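Local coordinates for protein diffuse adherence adhesin (Escherichia coli, PDB 4MEE) that mediates bacterial attachment to mammalian cells, autoaggregation and biofilm formation, and is represented here by its C-terminal transport unit, which sits as a beta-barrel in the outer membrane, at residues E399-N405 and R424-K430; A313-G317 and H341-V345; M166-E170 and L281-T285; N161-L165 and G239-A243. All blocks are in the same frame, centred on the assembly; numbering follows the deposited sequence.

Interaction 1. Residues E399-N405 and R424-K430; sequences EANWIHN and RNQGEIK
Glu428, Ile403 and Glu399 lose the most surface where the extended strands 399-405 and 425-430 run antiparallel, their axes 4.7 Å apart and 161° between directions. Glu399-Lys430, Asn401-Glu428 and Ile403-Gln426 are hydrogen-bonded pairs. In the central one, Asn401 N to Glu428 O and Glu428 N to Asn401 O are both 2.9 Å. Ala400-Ile429 and Trp402-Gly427 are the non-hydrogen-bonded pairs between them, and His404-Asn425 follows beyond Ile403-Gln426. Past these, Asn405 N donates to Arg424 O at 2.7 Å. Glu428, with chi1 and chi2 both t, extends its carboxylate so that OE1 accepts from Asn401 ND2 at 2.9 Å, while OE2 forms a salt bridge to Lys373. These are neighbouring strands of the autotransporter beta-barrel, and the polar side chains of Glu399, Asn401 and Glu428 suit the face turned to the pore. Glu399 (chi1 t, chi2 t) takes Asn401 ND2 on OE2 at 2.6 Å; its OE1 forms a salt bridge with Lys430 NZ at 3.3 Å, whose hydrogen bond is weak, and a second with Arg377. Ile403 (chi1 m) supplies an apolar patch, its CB 3.9 Å from Gln426 CB and its CD1 3.7 Å from Glu428 CB. On the outer surface, Asn425 OD1 accepts from Trp402 NE1 at 3.2 Å and His404 ND1 at 3.3 Å, pinning both ring edges across the strand pair.

Interaction 2. Residues A313-G317 and H341-V345; sequences ASAGG and HLQAV
Four backbone hydrogen bonds set the geometry: Ala315 N to Ala344 O at 2.8 Å, Ala344 N to Ala315 O at 2.9 Å, Gly317 N to Leu342 O at 2.8 Å, and Leu342 N to Gly317 O at 3.0 Å. Ser314, with chi1 t, turns OG back to Ala344 O at 3.2 Å, so this carbonyl takes two donors. The same OG receives a weak bond from Gln343 NE2 at 3.5 Å. Segments 313-317 and 341-345 are fully extended and antiparallel, 169° between directions and 4.7 Å between axes. Ala315-Ala344 and Gly317-Leu342 are hydrogen-bonded pairs; Ser314-Val345 and Gly316-Gln343 are non-hydrogen-bonded pairs, with CA atoms only 4.2 and 4.0 Å apart. Glycine suits position 316, because an ideal CB there would lie 3.1 Å from Leu342 O and 3.2 Å from Gln343 CG. One face carries Ser314, Gln343 and Val345, with Ser314 OG 3.6 Å from Val345 CG2; Ala315, Leu342 and Ala344 form the apolar face expected toward lipid in a transmembrane barrel. The two strands make a long beta hairpin of the autotransporter barrel. Its outer sides are bonded onward, Ser314 and Gly316 to Trp286 and Glu284 of strand 280-298, His341 and Gln343 to Gly375 and Lys373 of strand 370-383, while inside Gln343 touches Asp167 and Leu168, and Val345 touches Leu165.

Interaction 3. Residues M166-E170 and L281-T285; sequences MDLNE and LFAET
A buried contact between a turn inside the pore and the barrel wall joins 166-170, in the loop that follows helix 149-162, to 281-285 of strand 280-298. A segment threaded through a beta-barrel in this way is characteristic of the autotransporter translocation unit. Residues Asp167 to Glu170 form a type II beta turn. Leu168 takes the second position with phi/psi near -68/155°, and Asn169 the third with 79/-5°, a region asparagine tolerates better than most residues. The turn thereby directs the Asn169 amide N to Glu284 OE2, 3.3 Å away, the single hydrogen bond between the segments. Glutamate suits the site because it is long: the two chains stay apart, Leu168 CA and Glu284 CA being 6.9 Å from each other, and chi1 m with chi2 t carries the carboxylate across. In the extended strand, CA-to-CB of Phe282 and Glu284 points toward the turn, whereas that of Ala283 and Thr285 points away. Asp167, turned from the strand, instead forms a salt bridge with Lys373, while Glu170 pairs with Arg191, so that other parts of the wall hold the same turn. Apolar contact completes the site: Leu168 CD1 rests 3.9 Å from Glu284 CB, and Phe282, with chi1 p, presents its ring edge so that CE2 lies 4.2 Å from Leu168 CG.

Interaction 4. Residues N161-L165 and G239-A243; sequences NSLFL and GYANA
Leu163 and Phe164, in the 161-165 segment at the C-terminal side of helix 149-162, press their side chains onto the extended strand segment 239-243 in a contact made by apolar side chains, without hydrogen bonds between the segments. The backbones stand well apart: the CA atoms of Leu163 and Ala241, and of Phe164 and Gly239, are each 7.4 Å from one another. Phe164, with chi1 m (-79°) and chi2 -67°, sends its ring to the strand, with CZ 3.4 Å from Ala241 CB and CE1 3.7 Å from both Gly239 C and Tyr240 N. Glycine is fitting at 239, since an ideal CB would come within 2.9 Å of Phe164 CE1. Leu163 lies off the usual wells (chi1 -141°, chi2 19°), placing CG 4.0 Å from Ala241 CB and CD2 4.5 Å from Ala243 CB; the small methyl groups allow this close approach. Here the packing joins the segment inside the autotransporter barrel to the inner side of strand 230-249. Around it, Leu163 also touches Ile214 of strand 206-226, and Phe164 reaches Gln288 and Asn290 of strand 280-298.

How the interactions relate
From the N terminus, helix 149-162 and the loop behind it supply 161-165 and then 166-170, two adjoining segments inside the barrel. Interaction 4 closes first, at 239-243, and interaction 3 later, at 281-285; since both partners come in the same order, these two loops cross rather than nest. Interaction 2 then closes the long hairpin of strands 303-327 and 333-355, 23 residues lying between its segments, and interaction 1 follows in series, spanning the short strands 410-413 and 418-420. Strand 280-298 adjoins strand 303-327, so interactions 3 and 2 meet through Glu284 and Gly316, while His341 links interaction 2 to Asn401 of interaction 1. Wall and pore segment are thus tied together.

Interaction 1. Residues E399-N405 and R424-K430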
# COMPACT_ATOMS: atom_id res chain seq x y z
N GLU A 399 8.14 -13.28 -2.16
CA GLU A 399 6.74 -13.24 -2.54
C GLU A 399 6.53 -12.66 -3.94
O GLU A 399 7.20 -11.70 -4.33
CB GLU A 399 5.92 -12.46 -1.51
CG GLU A 399 4.42 -12.67 -1.61
CD GLU A 399 3.63 -11.82 -0.64
OE1 GLU A 399 4.08 -11.61 0.50
OE2 GLU A 399 2.53 -11.35 -1.02
N ALA A 400 5.60 -13.25 -4.68
CA ALA A 400 5.23 -12.78 -6.01
C ALA A 400 3.71 -12.63 -6.12
O ALA A 400 2.96 -13.53 -5.74
CB ALA A 400 5.75 -13.72 -7.08
N ASN A 401 3.27 -11.48 -6.63
CA ASN A 401 1.85 -11.16 -6.72
C ASN A 401 1.42 -10.60 -8.08
O ASN A 401 2.22 -10.00 -8.80
CB ASN A 401 1.44 -10.17 -5.63
CG ASN A 401 1.39 -10.79 -4.25
OD1 ASN A 401 0.82 -11.87 -4.06
ND2 ASN A 401 1.95 -10.10 -3.27
N TRP A 402 0.15 -10.82 -8.41
CA TRP A 402 -0.47 -10.19 -9.57
C TRP A 402 -1.48 -9.15 -9.10
O TRP A 402 -2.44 -9.46 -8.39
CB TRP A 402 -1.12 -11.24 -10.48
CG TRP A 402 -2.04 -10.69 -11.53
CD1 TRP A 402 -1.80 -9.63 -12.36
CD2 TRP A 402 -3.34 -11.19 -11.88
NE1 TRP A 402 -2.88 -9.43 -13.19
CE2 TRP A 402 -3.83 -10.37 -12.92
CE3 TRP A 402 -4.13 -12.24 -11.41
CZ2 TRP A 402 -5.09 -10.58 -13.50
CZ3 TRP A 402 -5.38 -12.44 -11.99
CH2 TRP A 402 -5.85 -11.61 -13.02
N ILE A 403 -1.25 -7.90 -9.49
CA ILE A 403 -2.13 -6.81 -9.11
C ILE A 403 -3.04 -6.48 -10.27
O ILE A 403 -2.59 -6.26 -11.39
CB ILE A 403 -1.34 -5.56 -8.71
CG1 ILE A 403 -0.47 -5.85 -7.49
CG2 ILE A 403 -2.28 -4.40 -8.44
CD1 ILE A 403 0.72 -4.92 -7.37
N HIS A 404 -4.34 -6.44 -9.98
CA HIS A 404 -5.34 -6.06 -10.96
C HIS A 404 -6.09 -4.89 -10.37
O HIS A 404 -6.39 -4.89 -9.19
CB HIS A 404 -6.29 -7.22 -11.21
CG HIS A 404 -7.41 -6.89 -12.14
ND1 HIS A 404 -7.22 -6.65 -13.48
CD2 HIS A 404 -8.74 -6.76 -11.93
CE1 HIS A 404 -8.38 -6.39 -14.06
NE2 HIS A 404 -9.32 -6.45 -13.13
N ASN A 405 -6.40 -3.89 -11.19
CA ASN A 405 -7.24 -2.79 -10.75
C ASN A 405 -8.48 -2.67 -11.60
O ASN A 405 -8.41 -2.75 -12.83
CB ASN A 405 -6.47 -1.48 -10.80
CG ASN A 405 -5.39 -1.41 -9.76
OD1 ASN A 405 -5.66 -1.27 -8.57
ND2 ASN A 405 -4.14 -1.50 -10.20
N ARG A 424 -3.61 -1.06 -14.91
CA ARG A 424 -4.73 -1.96 -14.67
C ARG A 424 -4.17 -3.28 -14.19
O ARG A 424 -4.74 -3.92 -13.31
CB ARG A 424 -5.54 -2.16 -15.94
CG ARG A 424 -6.09 -0.88 -16.56
CD ARG A 424 -7.23 -1.16 -17.52
NE ARG A 424 -8.54 -1.14 -16.86
CZ ARG A 424 -9.26 -0.04 -16.65
NH1 ARG A 424 -8.80 1.14 -17.04
NH2 ARG A 424 -10.42 -0.12 -16.04
N ASN A 425 -3.05 -3.68 -14.76
CA ASN A 425 -2.40 -4.92 -14.39
C ASN A 425 -0.96 -4.65 -14.07
O ASN A 425 -0.27 -3.97 -14.83
CB ASN A 425 -2.51 -5.92 -15.53
CG ASN A 425 -3.92 -6.42 -15.72
OD1 ASN A 425 -4.37 -7.32 -15.01
ND2 ASN A 425 -4.63 -5.85 -16.68
N GLN A 426 -0.50 -5.19 -12.95
CA GLN A 426 0.88 -4.99 -12.51
C GLN A 426 1.44 -6.27 -11.95
O GLN A 426 0.70 -7.13 -11.49
CB GLN A 426 0.95 -3.91 -11.44
CG GLN A 426 0.85 -2.50 -11.98
CD GLN A 426 0.90 -1.47 -10.87
OE1 GLN A 426 0.12 -1.51 -9.92
NE2 GLN A 426 1.83 -0.53 -10.99
N GLY A 427 2.77 -6.39 -11.97
CA GLY A 427 3.46 -7.51 -11.33
C GLY A 427 4.21 -7.04 -10.09
O GLY A 427 4.88 -6.01 -10.11
N GLU A 428 4.10 -7.79 -9.00
CA GLU A 428 4.73 -7.35 -7.77
C GLU A 428 5.67 -8.41 -7.23
O GLU A 428 5.34 -9.59 -7.23
CB GLU A 428 3.67 -6.99 -6.75
CG GLU A 428 4.20 -6.52 -5.41
CD GLU A 428 3.13 -6.57 -4.34
OE1 GLU A 428 2.27 -7.46 -4.41
OE2 GLU A 428 3.15 -5.71 -3.43
N ILE A 429 6.83 -7.98 -6.76
CA ILE A 429 7.78 -8.89 -6.15
C ILE A 429 8.27 -8.33 -4.83
O ILE A 429 8.81 -7.23 -4.78
CB ILE A 429 9.00 -9.14 -7.06
CG1 ILE A 429 9.98 -10.08 -6.37
CG2 ILE A 429 9.69 -7.83 -7.38
CD1 ILE A 429 9.77 -11.54 -6.71
N LYS A 430 8.08 -9.10 -3.77
CA LYS A 430 8.48 -8.69 -2.44
C LYS A 430 9.56 -9.62 -1.93
O LYS A 430 9.66 -10.76 -2.38
CB LYS A 430 7.29 -8.74 -1.49
CG LYS A 430 6.14 -7.84 -1.91
CD LYS A 430 5.34 -7.38 -0.70
CE LYS A 430 4.04 -8.17 -0.56
NZ LYS A 430 3.70 -8.36 0.88

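Interaction 2. Residues A313-G317 and H341-V345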
# COMPACT_ATOMS: atom_id res chain seq x y z
N ALA A 313 -11.00 0.05 2.56
CA ALA A 313 -11.32 -1.19 3.25
C ALA A 313 -10.76 -2.39 2.52
O ALA A 313 -10.71 -2.39 1.32
CB ALA A 313 -12.81 -1.34 3.37
N SER A 314 -10.36 -3.42 3.25
CA SER A 314 -9.71 -4.56 2.63
C SER A 314 -10.15 -5.88 3.18
O SER A 314 -10.51 -5.98 4.33
CB SER A 314 -8.22 -4.48 2.83
OG SER A 314 -7.61 -5.63 2.28
N ALA A 315 -10.07 -6.91 2.36
CA ALA A 315 -10.35 -8.24 2.84
C ALA A 315 -9.56 -9.27 2.10
O ALA A 315 -9.54 -9.28 0.89
CB ALA A 315 -11.81 -8.54 2.70
N GLY A 316 -8.95 -10.19 2.83
CA GLY A 316 -8.08 -11.17 2.18
C GLY A 316 -7.85 -12.45 2.95
O GLY A 316 -8.12 -12.53 4.14
N GLY A 317 -7.34 -13.46 2.26
CA GLY A 317 -7.11 -14.75 2.86
C GLY A 317 -6.03 -15.58 2.20
O GLY A 317 -5.35 -15.14 1.31
N HIS A 341 -2.26 -17.01 -1.70
CA HIS A 341 -3.17 -16.05 -1.06
C HIS A 341 -3.88 -15.12 -2.05
O HIS A 341 -3.42 -14.93 -3.18
CB HIS A 341 -2.43 -15.23 -0.00
CG HIS A 341 -1.25 -14.47 -0.54
ND1 HIS A 341 0.05 -14.88 -0.33
CD2 HIS A 341 -1.18 -13.34 -1.27
CE1 HIS A 341 0.87 -14.03 -0.92
NE2 HIS A 341 0.15 -13.09 -1.50
N LEU A 342 -4.99 -14.54 -1.60
CA LEU A 342 -5.80 -13.63 -2.40
C LEU A 342 -6.26 -12.47 -1.52
O LEU A 342 -6.69 -12.68 -0.38
CB LEU A 342 -7.00 -14.38 -2.98
CG LEU A 342 -8.11 -13.64 -3.74
CD1 LEU A 342 -7.64 -13.19 -5.12
CD2 LEU A 342 -9.34 -14.52 -3.86
N GLN A 343 -6.18 -11.25 -2.05
CA GLN A 343 -6.53 -10.03 -1.31
C GLN A 343 -7.28 -9.04 -2.20
O GLN A 343 -6.93 -8.86 -3.37
CB GLN A 343 -5.26 -9.37 -0.75
CG GLN A 343 -5.51 -8.16 0.14
CD GLN A 343 -4.25 -7.36 0.45
OE1 GLN A 343 -3.20 -7.55 -0.17
NE2 GLN A 343 -4.36 -6.45 1.41
N ALA A 344 -8.31 -8.41 -1.64
CA ALA A 344 -9.08 -7.37 -2.33
C ALA A 344 -9.19 -6.10 -1.48
O ALA A 344 -9.47 -6.18 -0.28
CB ALA A 344 -10.46 -7.89 -2.71
N VAL A 345 -8.98 -4.95 -2.12
CA VAL A 345 -9.05 -3.65 -1.44
C VAL A 345 -10.02 -2.70 -2.16
O VAL A 345 -9.97 -2.56 -3.38
CB VAL A 345 -7.65 -2.97 -1.35
CG1 VAL A 345 -7.73 -1.68 -0.56
CG2 VAL A 345 -6.63 -3.91 -0.71

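Interaction 3. Residues M166-E170 and L281-T285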
# COMPACT_ATOMS: atom_id res chain seq x y z
N MET A 166 -2.31 -1.77 3.85
CA MET A 166 -1.57 -2.75 4.62
C MET A 166 -1.72 -4.12 3.98
O MET A 166 -2.82 -4.63 3.87
CB MET A 166 -2.07 -2.80 6.05
CG MET A 166 -0.98 -3.13 7.06
SD MET A 166 -1.65 -3.54 8.68
CE MET A 166 -3.19 -4.32 8.21
N ASP A 167 -0.61 -4.71 3.57
CA ASP A 167 -0.65 -5.99 2.89
C ASP A 167 -0.87 -7.11 3.87
O ASP A 167 -0.77 -6.91 5.07
CB ASP A 167 0.65 -6.23 2.15
CG ASP A 167 0.62 -5.67 0.75
OD1 ASP A 167 -0.48 -5.53 0.18
OD2 ASP A 167 1.71 -5.36 0.22
N LEU A 168 -1.18 -8.28 3.34
CA LEU A 168 -1.39 -9.44 4.15
C LEU A 168 -0.06 -9.79 4.75
O LEU A 168 0.97 -9.41 4.21
CB LEU A 168 -1.81 -10.58 3.26
CG LEU A 168 -3.23 -11.12 3.36
CD1 LEU A 168 -4.20 -10.00 3.65
CD2 LEU A 168 -3.56 -11.75 2.03
N ASN A 169 -0.12 -10.48 5.88
CA ASN A 169 1.03 -11.08 6.52
C ASN A 169 1.84 -10.07 7.28
O ASN A 169 2.79 -10.40 7.97
CB ASN A 169 1.91 -11.84 5.52
CG ASN A 169 1.33 -13.19 5.14
OD1 ASN A 169 1.02 -14.01 6.00
ND2 ASN A 169 1.19 -13.43 3.85
N GLU A 170 1.48 -8.81 7.17
CA GLU A 170 2.18 -7.81 7.93
C GLU A 170 1.78 -7.91 9.38
O GLU A 170 2.62 -7.85 10.26
CB GLU A 170 1.88 -6.43 7.39
CG GLU A 170 3.03 -5.84 6.62
CD GLU A 170 4.22 -5.56 7.51
OE1 GLU A 170 4.39 -6.26 8.53
OE2 GLU A 170 4.99 -4.64 7.19
N LEU A 281 -5.96 -22.51 7.03
CA LEU A 281 -6.54 -21.30 6.45
C LEU A 281 -6.33 -20.07 7.31
O LEU A 281 -6.22 -20.17 8.51
CB LEU A 281 -8.03 -21.47 6.25
CG LEU A 281 -8.46 -22.53 5.23
CD1 LEU A 281 -9.97 -22.67 5.22
CD2 LEU A 281 -7.93 -22.19 3.85
N PHE A 282 -6.29 -18.90 6.68
CA PHE A 282 -6.18 -17.67 7.44
C PHE A 282 -6.90 -16.55 6.71
O PHE A 282 -7.19 -16.70 5.54
CB PHE A 282 -4.72 -17.36 7.77
CG PHE A 282 -4.00 -16.61 6.73
CD1 PHE A 282 -3.21 -17.26 5.82
CD2 PHE A 282 -4.07 -15.26 6.69
CE1 PHE A 282 -2.53 -16.57 4.88
CE2 PHE A 282 -3.41 -14.55 5.75
CZ PHE A 282 -2.63 -15.21 4.84
N ALA A 283 -7.24 -15.49 7.42
CA ALA A 283 -7.93 -14.35 6.82
C ALA A 283 -7.55 -13.12 7.58
O ALA A 283 -7.26 -13.20 8.75
CB ALA A 283 -9.41 -14.55 6.90
N GLU A 284 -7.56 -11.99 6.91
CA GLU A 284 -7.23 -10.74 7.56
C GLU A 284 -8.21 -9.72 7.04
O GLU A 284 -8.71 -9.89 5.95
CB GLU A 284 -5.82 -10.32 7.21
CG GLU A 284 -4.75 -11.15 7.88
CD GLU A 284 -3.39 -10.51 7.82
OE1 GLU A 284 -3.29 -9.31 7.46
OE2 GLU A 284 -2.40 -11.20 8.13
N THR A 285 -8.49 -8.66 7.79
CA THR A 285 -9.37 -7.62 7.29
C THR A 285 -9.15 -6.29 7.94
O THR A 285 -8.68 -6.24 9.06
CB THR A 285 -10.80 -7.97 7.59
OG1 THR A 285 -11.01 -9.32 7.19
CG2 THR A 285 -11.69 -7.07 6.83

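Interaction 4. Residues N161-L165 and G239-A243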
# COMPACT_ATOMS: atom_id res chain seq x y z
N ASN A 161 -5.10 6.92 -2.14
CA ASN A 161 -5.71 5.62 -1.95
C ASN A 161 -4.76 4.46 -1.68
O ASN A 161 -5.15 3.47 -1.09
CB ASN A 161 -6.55 5.27 -3.14
CG ASN A 161 -7.60 6.30 -3.40
OD1 ASN A 161 -8.75 6.11 -3.07
ND2 ASN A 161 -7.21 7.40 -4.01
N SER A 162 -3.52 4.57 -2.13
CA SER A 162 -2.61 3.49 -1.89
C SER A 162 -1.59 3.82 -0.83
O SER A 162 -0.73 3.01 -0.54
CB SER A 162 -1.88 3.13 -3.16
OG SER A 162 -1.04 4.19 -3.55
N LEU A 163 -1.66 5.00 -0.26
CA LEU A 163 -0.67 5.37 0.74
C LEU A 163 -0.72 4.62 2.07
O LEU A 163 0.31 4.35 2.66
CB LEU A 163 -0.70 6.88 0.98
CG LEU A 163 0.65 7.58 1.17
CD1 LEU A 163 1.79 6.74 0.63
CD2 LEU A 163 0.62 8.96 0.52
N PHE A 164 -1.90 4.29 2.57
CA PHE A 164 -1.98 3.68 3.89
C PHE A 164 -2.38 2.23 3.85
O PHE A 164 -2.89 1.71 4.82
CB PHE A 164 -2.98 4.42 4.75
CG PHE A 164 -2.45 5.67 5.31
CD1 PHE A 164 -1.46 5.64 6.23
CD2 PHE A 164 -2.95 6.87 4.90
CE1 PHE A 164 -0.97 6.79 6.74
CE2 PHE A 164 -2.46 8.02 5.40
CZ PHE A 164 -1.47 7.98 6.33
N LEU A 165 -2.14 1.60 2.72
CA LEU A 165 -2.50 0.23 2.50
C LEU A 165 -1.71 -0.68 3.40
O LEU A 165 -0.56 -0.41 3.67
CB LEU A 165 -2.16 -0.13 1.07
CG LEU A 165 -3.30 -0.45 0.11
CD1 LEU A 165 -4.41 0.58 0.15
CD2 LEU A 165 -2.69 -0.53 -1.27
N GLY A 239 -2.08 6.25 11.34
CA GLY A 239 -0.83 6.59 10.65
C GLY A 239 -0.76 8.02 10.18
O GLY A 239 -1.74 8.72 10.21
N TYR A 240 0.43 8.46 9.78
CA TYR A 240 0.59 9.77 9.21
C TYR A 240 1.53 9.59 8.05
O TYR A 240 2.51 8.91 8.18
CB TYR A 240 1.25 10.71 10.20
CG TYR A 240 1.92 11.86 9.54
CD1 TYR A 240 1.18 12.87 8.98
CD2 TYR A 240 3.28 11.92 9.44
CE1 TYR A 240 1.77 13.91 8.36
CE2 TYR A 240 3.89 12.96 8.81
CZ TYR A 240 3.11 13.94 8.28
OH TYR A 240 3.69 14.99 7.66
N ALA A 241 1.25 10.20 6.91
CA ALA A 241 2.10 10.00 5.76
C ALA A 241 2.27 11.26 5.00
O ALA A 241 1.47 12.13 5.12
CB ALA A 241 1.48 8.99 4.87
N ASN A 242 3.28 11.33 4.16
CA ASN A 242 3.46 12.53 3.38
C ASN A 242 4.20 12.31 2.07
O ASN A 242 5.12 11.54 2.02
CB ASN A 242 4.19 13.55 4.22
CG ASN A 242 5.27 14.20 3.45
OD1 ASN A 242 6.04 13.52 2.78
ND2 ASN A 242 5.33 15.52 3.50
N ALA A 243 3.84 13.02 1.00
CA ALA A 243 4.51 12.79 -0.26
C ALA A 243 4.72 14.03 -1.07
O ALA A 243 4.01 14.99 -0.93
CB ALA A 243 3.70 11.83 -1.07